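Chromosome partition protein Smc (PDB 3KTA) is probably required for chromosome condensation and partitioning, this chain supplying the C-terminal part of its ABC-type ATPase head domain. Local coordinates at residues 30-35 / 51-56; 77-82 / 109-114. All blocks are in the same frame, centred on the assembly; numbering follows the deposited sequence.

Interaction 1 (30-35 / 51-56); sequences GGSARL and EAKPAG
Lys53 O is gripped by two backbone donors: Ser32 N comes across from the facing strand at 2.9 Å, and Gly56 N approaches from the opposite face of the carbonyl plane. The second bond closes the type I turn Lys53-Gly56 that begins at the end of strand 51-53. In return Lys53 N gives Ser32 O a bond of 2.7 Å, completing a hydrogen-bonded pair. Arg34 and Glu51 make the next such pair through both their backbones, and between the two lies the non-hydrogen-bonded pair Ala33-Ala52, with CB atoms 3.9 Å apart. An angle of 174° between the strand axes shows the two strands to be nearly exactly antiparallel.

On the face carrying Ser32, Arg34, Glu51 and Lys53, the Arg34 and Glu51 side chains run side by side in the same direction. The Arg34 chain bends at chi3 (-57°), placing NE 3.2 Å from Glu51 OE1, while NH2 makes the shorter salt-bridge contact with OE1, at 2.8 Å. OE1 lies in the guanidinium plane, yet both nitrogens meet it from above one face of the carboxylate, the two planes being 60° apart. An alanine at Glu51 would probably leave the guanidinium without its countercharge and free to turn, with like-charged Lys53 nearby. Farther along, a water links Ser32 OG to Gly56 O, donating to the latter at 2.6 Å. At the positive phi of Gly56 a CB would be jammed against the preceding carbonyl O, and it would collide with Gly30 O as well.

The other face packs on helix 4-27, where Ala33 touches Phe20 and Phe24, while Ala52 bonds through its backbone to Lys60.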
loop_
_atom_site.group_PDB
_atom_site.type_symbol
_atom_site.label_atom_id
_atom_site.label_comp_id
_atom_site.label_asym_id
_atom_site.label_seq_id
_atom_site.Cartn_x
_atom_site.Cartn_y
_atom_site.Cartn_z
ATOM N N GLY B 30 25.691 5.747 -5.917
ATOM C CA GLY B 30 26.748 6.480 -5.244
ATOM C C GLY B 30 26.520 6.668 -3.753
ATOM O O GLY B 30 27.403 7.147 -3.038
ATOM N N GLY B 31 25.337 6.299 -3.277
ATOM C CA GLY B 31 25.026 6.423 -1.866
ATOM C C GLY B 31 25.009 5.066 -1.178
ATOM O O GLY B 31 25.112 4.027 -1.824
ATOM N N SER B 32 24.902 5.082 0.143
ATOM C CA SER B 32 24.854 3.843 0.913
ATOM C C SER B 32 24.058 4.043 2.191
ATOM O O SER B 32 23.880 5.167 2.658
ATOM C CB SER B 32 26.274 3.363 1.248
ATOM O OG SER B 32 26.903 4.226 2.185
ATOM N N ALA B 33 23.572 2.947 2.759
ATOM C CA ALA B 33 22.846 3.032 4.017
ATOM C C ALA B 33 22.901 1.713 4.768
ATOM O O ALA B 33 23.162 0.663 4.176
ATOM C CB ALA B 33 21.396 3.450 3.778
ATOM N N ARG B 34 22.665 1.781 6.077
ATOM C CA ARG B 34 22.708 0.604 6.948
ATOM C C ARG B 34 21.545 0.585 7.931
ATOM O O ARG B 34 21.035 1.636 8.336
ATOM C CB ARG B 34 23.992 0.581 7.797
ATOM C CG ARG B 34 25.283 0.316 7.077
ATOM C CD ARG B 34 26.401 0.141 8.116
ATOM N NE ARG B 34 26.531 1.310 8.988
ATOM C CZ ARG B 34 26.722 1.259 10.306
ATOM N NH1 ARG B 34 26.801 0.092 10.936
ATOM N NH2 ARG B 34 26.830 2.384 11.002
ATOM N N LEU B 35 21.140 -0.621 8.313
ATOM C CA LEU B 35 20.304 -0.837 9.489
ATOM C C LEU B 35 21.217 -1.191 10.658
ATOM O O LEU B 35 22.170 -1.962 10.508
ATOM C CB LEU B 35 19.308 -1.972 9.266
ATOM C CG LEU B 35 18.340 -1.852 8.086
ATOM C CD1 LEU B 35 17.317 -2.966 8.151
ATOM C CD2 LEU B 35 17.654 -0.491 8.072
ATOM N N GLU B 51 20.893 4.412 9.332
ATOM C CA GLU B 51 21.967 5.365 9.087
ATOM C C GLU B 51 22.254 5.450 7.593
ATOM O O GLU B 51 22.672 4.470 6.974
ATOM C CB GLU B 51 23.229 4.963 9.855
ATOM C CG GLU B 51 24.461 5.749 9.470
ATOM C CD GLU B 51 25.726 5.131 10.018
ATOM O OE1 GLU B 51 26.487 4.525 9.229
ATOM O OE2 GLU B 51 25.948 5.242 11.243
ATOM N N ALA B 52 22.047 6.627 7.014
ATOM C CA ALA B 52 22.188 6.769 5.574
ATOM C C ALA B 52 23.230 7.811 5.158
ATOM O O ALA B 52 23.391 8.852 5.794
ATOM C CB ALA B 52 20.835 7.082 4.942
ATOM N N LYS B 53 23.929 7.503 4.075
ATOM C CA LYS B 53 24.875 8.409 3.442
ATOM C C LYS B 53 24.410 8.567 2.009
ATOM O O LYS B 53 24.847 7.826 1.139
ATOM C CB LYS B 53 26.276 7.787 3.435
ATOM C CG LYS B 53 26.823 7.423 4.806
ATOM C CD LYS B 53 28.159 6.686 4.691
ATOM C CE LYS B 53 28.710 6.343 6.064
ATOM N NZ LYS B 53 30.029 5.662 5.963
ATOM N N PRO B 54 23.495 9.515 1.763
ATOM C CA PRO B 54 22.899 9.727 0.436
ATOM C C PRO B 54 23.941 9.910 -0.670
ATOM O O PRO B 54 23.709 9.466 -1.800
ATOM C CB PRO B 54 22.084 11.008 0.623
ATOM C CG PRO B 54 21.727 11.011 2.070
ATOM C CD PRO B 54 22.908 10.398 2.785
ATOM N N ALA B 55 25.071 10.532 -0.345
ATOM C CA ALA B 55 26.132 10.754 -1.332
ATOM C C ALA B 55 27.336 9.825 -1.152
ATOM O O ALA B 55 28.356 9.979 -1.831
ATOM C CB ALA B 55 26.573 12.220 -1.329
ATOM N N GLY B 56 27.225 8.868 -0.233
ATOM C CA GLY B 56 28.200 7.795 -0.140
ATOM C C GLY B 56 29.258 7.974 0.929
ATOM O O GLY B 56 29.799 6.997 1.457
HETATM O O HOH W 1 29.405 4.466 1.141
#

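Interaction 2 (77-82 / 109-114)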
loop_
_atom_site.group_PDB
_atom_site.type_symbol
_atom_site.label_atom_id
_atom_site.label_comp_id
_atom_site.label_asym_id
_atom_site.label_seq_id
_atom_site.Cartn_x
_atom_site.Cartn_y
_atom_site.Cartn_z
ATOM N N PHE B 77 13.568 0.474 2.779
ATOM C CA PHE B 77 13.199 -0.362 3.907
ATOM C C PHE B 77 12.022 -1.293 3.587
ATOM O O PHE B 77 12.063 -2.493 3.874
ATOM C CB PHE B 77 12.883 0.537 5.114
ATOM C CG PHE B 77 12.603 -0.213 6.373
ATOM C CD1 PHE B 77 13.585 -0.971 6.986
ATOM C CD2 PHE B 77 11.349 -0.141 6.962
ATOM C CE1 PHE B 77 13.327 -1.662 8.148
ATOM C CE2 PHE B 77 11.086 -0.831 8.137
ATOM C CZ PHE B 77 12.080 -1.585 8.732
ATOM N N VAL B 78 10.980 -0.745 2.984
ATOM C CA VAL B 78 9.801 -1.533 2.622
ATOM C C VAL B 78 10.207 -2.671 1.687
ATOM O O VAL B 78 9.821 -3.838 1.874
ATOM C CB VAL B 78 8.747 -0.663 1.920
ATOM C CG1 VAL B 78 7.629 -1.550 1.300
ATOM C CG2 VAL B 78 8.161 0.348 2.891
ATOM N N PHE B 79 10.993 -2.320 0.678
ATOM C CA PHE B 79 11.437 -3.318 -0.294
ATOM C C PHE B 79 12.438 -4.336 0.249
ATOM O O PHE B 79 12.496 -5.463 -0.253
ATOM C CB PHE B 79 11.891 -2.639 -1.590
ATOM C CG PHE B 79 10.735 -2.216 -2.456
ATOM C CD1 PHE B 79 10.172 -3.119 -3.350
ATOM C CD2 PHE B 79 10.160 -0.977 -2.322
ATOM C CE1 PHE B 79 9.092 -2.771 -4.137
ATOM C CE2 PHE B 79 9.063 -0.618 -3.103
ATOM C CZ PHE B 79 8.533 -1.526 -4.015
ATOM N N ALA B 80 13.199 -3.958 1.284
ATOM C CA ALA B 80 14.118 -4.882 1.954
ATOM C C ALA B 80 13.321 -5.986 2.644
ATOM O O ALA B 80 13.690 -7.161 2.608
ATOM C CB ALA B 80 14.998 -4.119 2.985
ATOM N N ILE B 81 12.218 -5.595 3.276
ATOM C CA ILE B 81 11.313 -6.560 3.863
ATOM C C ILE B 81 10.659 -7.411 2.769
ATOM O O ILE B 81 10.588 -8.628 2.879
ATOM C CB ILE B 81 10.230 -5.846 4.701
ATOM C CG1 ILE B 81 10.896 -5.061 5.830
ATOM C CG2 ILE B 81 9.257 -6.859 5.283
ATOM C CD1 ILE B 81 9.927 -4.173 6.620
ATOM N N GLN B 82 10.172 -6.759 1.720
ATOM C CA GLN B 82 9.448 -7.470 0.671
ATOM C C GLN B 82 10.311 -8.570 0.068
ATOM O O GLN B 82 9.822 -9.655 -0.243
ATOM C CB GLN B 82 8.992 -6.492 -0.420
ATOM C CG GLN B 82 8.008 -7.102 -1.430
ATOM C CD GLN B 82 8.697 -7.804 -2.573
ATOM O OE1 GLN B 82 9.889 -7.591 -2.839
ATOM N NE2 GLN B 82 7.943 -8.643 -3.280
ATOM N N ASP B 109 11.268 0.492 -11.482
ATOM C CA ASP B 109 11.992 -0.717 -11.861
ATOM C C ASP B 109 12.001 -1.739 -10.719
ATOM O O ASP B 109 11.884 -2.937 -10.958
ATOM C CB ASP B 109 13.433 -0.397 -12.257
ATOM C CG ASP B 109 13.540 0.298 -13.603
ATOM O OD1 ASP B 109 12.516 0.459 -14.299
ATOM O OD2 ASP B 109 14.674 0.680 -13.955
ATOM N N LEU B 110 12.141 -1.256 -9.488
ATOM C CA LEU B 110 12.138 -2.133 -8.314
ATOM C C LEU B 110 10.738 -2.737 -8.111
ATOM O O LEU B 110 10.599 -3.909 -7.756
ATOM C CB LEU B 110 12.572 -1.338 -7.079
ATOM C CG LEU B 110 12.569 -2.026 -5.714
ATOM C CD1 LEU B 110 13.426 -3.272 -5.741
ATOM C CD2 LEU B 110 13.067 -1.025 -4.679
ATOM N N ILE B 111 9.696 -1.941 -8.334
ATOM C CA ILE B 111 8.329 -2.470 -8.302
ATOM C C ILE B 111 8.124 -3.566 -9.352
ATOM O O ILE B 111 7.612 -4.640 -9.031
ATOM C CB ILE B 111 7.264 -1.354 -8.452
ATOM C CG1 ILE B 111 7.162 -0.533 -7.162
ATOM C CG2 ILE B 111 5.890 -1.948 -8.814
ATOM C CD1 ILE B 111 6.527 0.866 -7.355
ATOM N N LYS B 112 8.563 -3.314 -10.587
ATOM C CA LYS B 112 8.424 -4.297 -11.659
ATOM C C LYS B 112 9.094 -5.627 -11.291
ATOM O O LYS B 112 8.489 -6.695 -11.425
ATOM C CB LYS B 112 9.019 -3.754 -12.961
ATOM C CG LYS B 112 8.743 -4.630 -14.175
ATOM C CD LYS B 112 7.306 -4.469 -14.610
ATOM C CE LYS B 112 7.090 -5.037 -15.993
ATOM N NZ LYS B 112 5.655 -5.074 -16.314
ATOM N N GLU B 113 10.328 -5.567 -10.804
ATOM C CA GLU B 113 11.042 -6.778 -10.392
ATOM C C GLU B 113 10.328 -7.475 -9.233
ATOM O O GLU B 113 10.133 -8.707 -9.239
ATOM C CB GLU B 113 12.479 -6.452 -10.007
ATOM C CG GLU B 113 13.279 -7.663 -9.536
ATOM C CD GLU B 113 13.514 -8.684 -10.628
ATOM O OE1 GLU B 113 13.361 -8.342 -11.819
ATOM O OE2 GLU B 113 13.872 -9.838 -10.294
ATOM N N SER B 114 9.911 -6.683 -8.254
ATOM C CA SER B 114 9.260 -7.239 -7.062
ATOM C C SER B 114 7.899 -7.837 -7.381
ATOM O O SER B 114 7.417 -8.699 -6.641
ATOM C CB SER B 114 9.105 -6.165 -5.976
ATOM O OG SER B 114 10.375 -5.682 -5.584
#
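Phe79 and Leu110 reach across from facing helices and overlap flank to flank, bringing one methyl over a ring face. Leu110 CG stands anti to the backbone N; its methyl CD2 lies 3.4 Å from Phe79 CG. Measured to the ring centroid, CD2 is 3.8 Å away and 26° off the normal, a CH-pi contact displaced toward the rim. Phe79 CG is itself anti to its carbonyl carbon (chi1 -78°), and the ring's far end, CZ, approaches Ile111 CG1 obliquely at 3.6 Å.

The axes of the two short segments come no nearer than 11.6 Å, with a crossing angle of only 16°, so side chains bridge the distance. Helix 101-114 is the connection of a beta-alpha-beta crossover between parallel strands 89-93 and 119-123, part of the nucleotide-binding core of the ABC-type head. By sequence, helix 67-84 begins within the ABC signature motif.

Ser114 CB lies in the ring plane of Phe79 at its edge, and Ser114 OG is 3.4 Å from Phe79 CD1. The hydroxyl donates to Leu110 O at 2.8 Å, from the carbonyl face opposite the one used by Ser114 N; this intrahelical bond fixes its rotation. Gln82 bends at chi2, bringing CD to 3.8 Å from Ser114 CB, while Gln82 NE2 is hydrogen-bonded to Ser118 OG. Ile111 also packs on Phe28 of the other chain in the assembly.

Overall arrangement
From the N terminus, helix 4-27 leads into segment 30-35, and interaction 1 closes a loop of 15 residues when the chain returns as 51-56, completing the hairpin of strands 32-37 and 48-53. Only afterwards does helix 67-84 begin, so the two contacts stand in series. Interaction 2 closes a longer loop of 26 residues, which includes strand 89-93 and Glu94 of the bis(adenosine)-5'-pentaphosphate pocket. Although their centres are about 18 Å apart, the segments meet where Leu35 CD1 lies 4.2 Å from Phe77 CE1. Helix 4-27 joins both: Phe20 touches Ala33 and Ala80, while Ile23 touches Phe79 and Leu110.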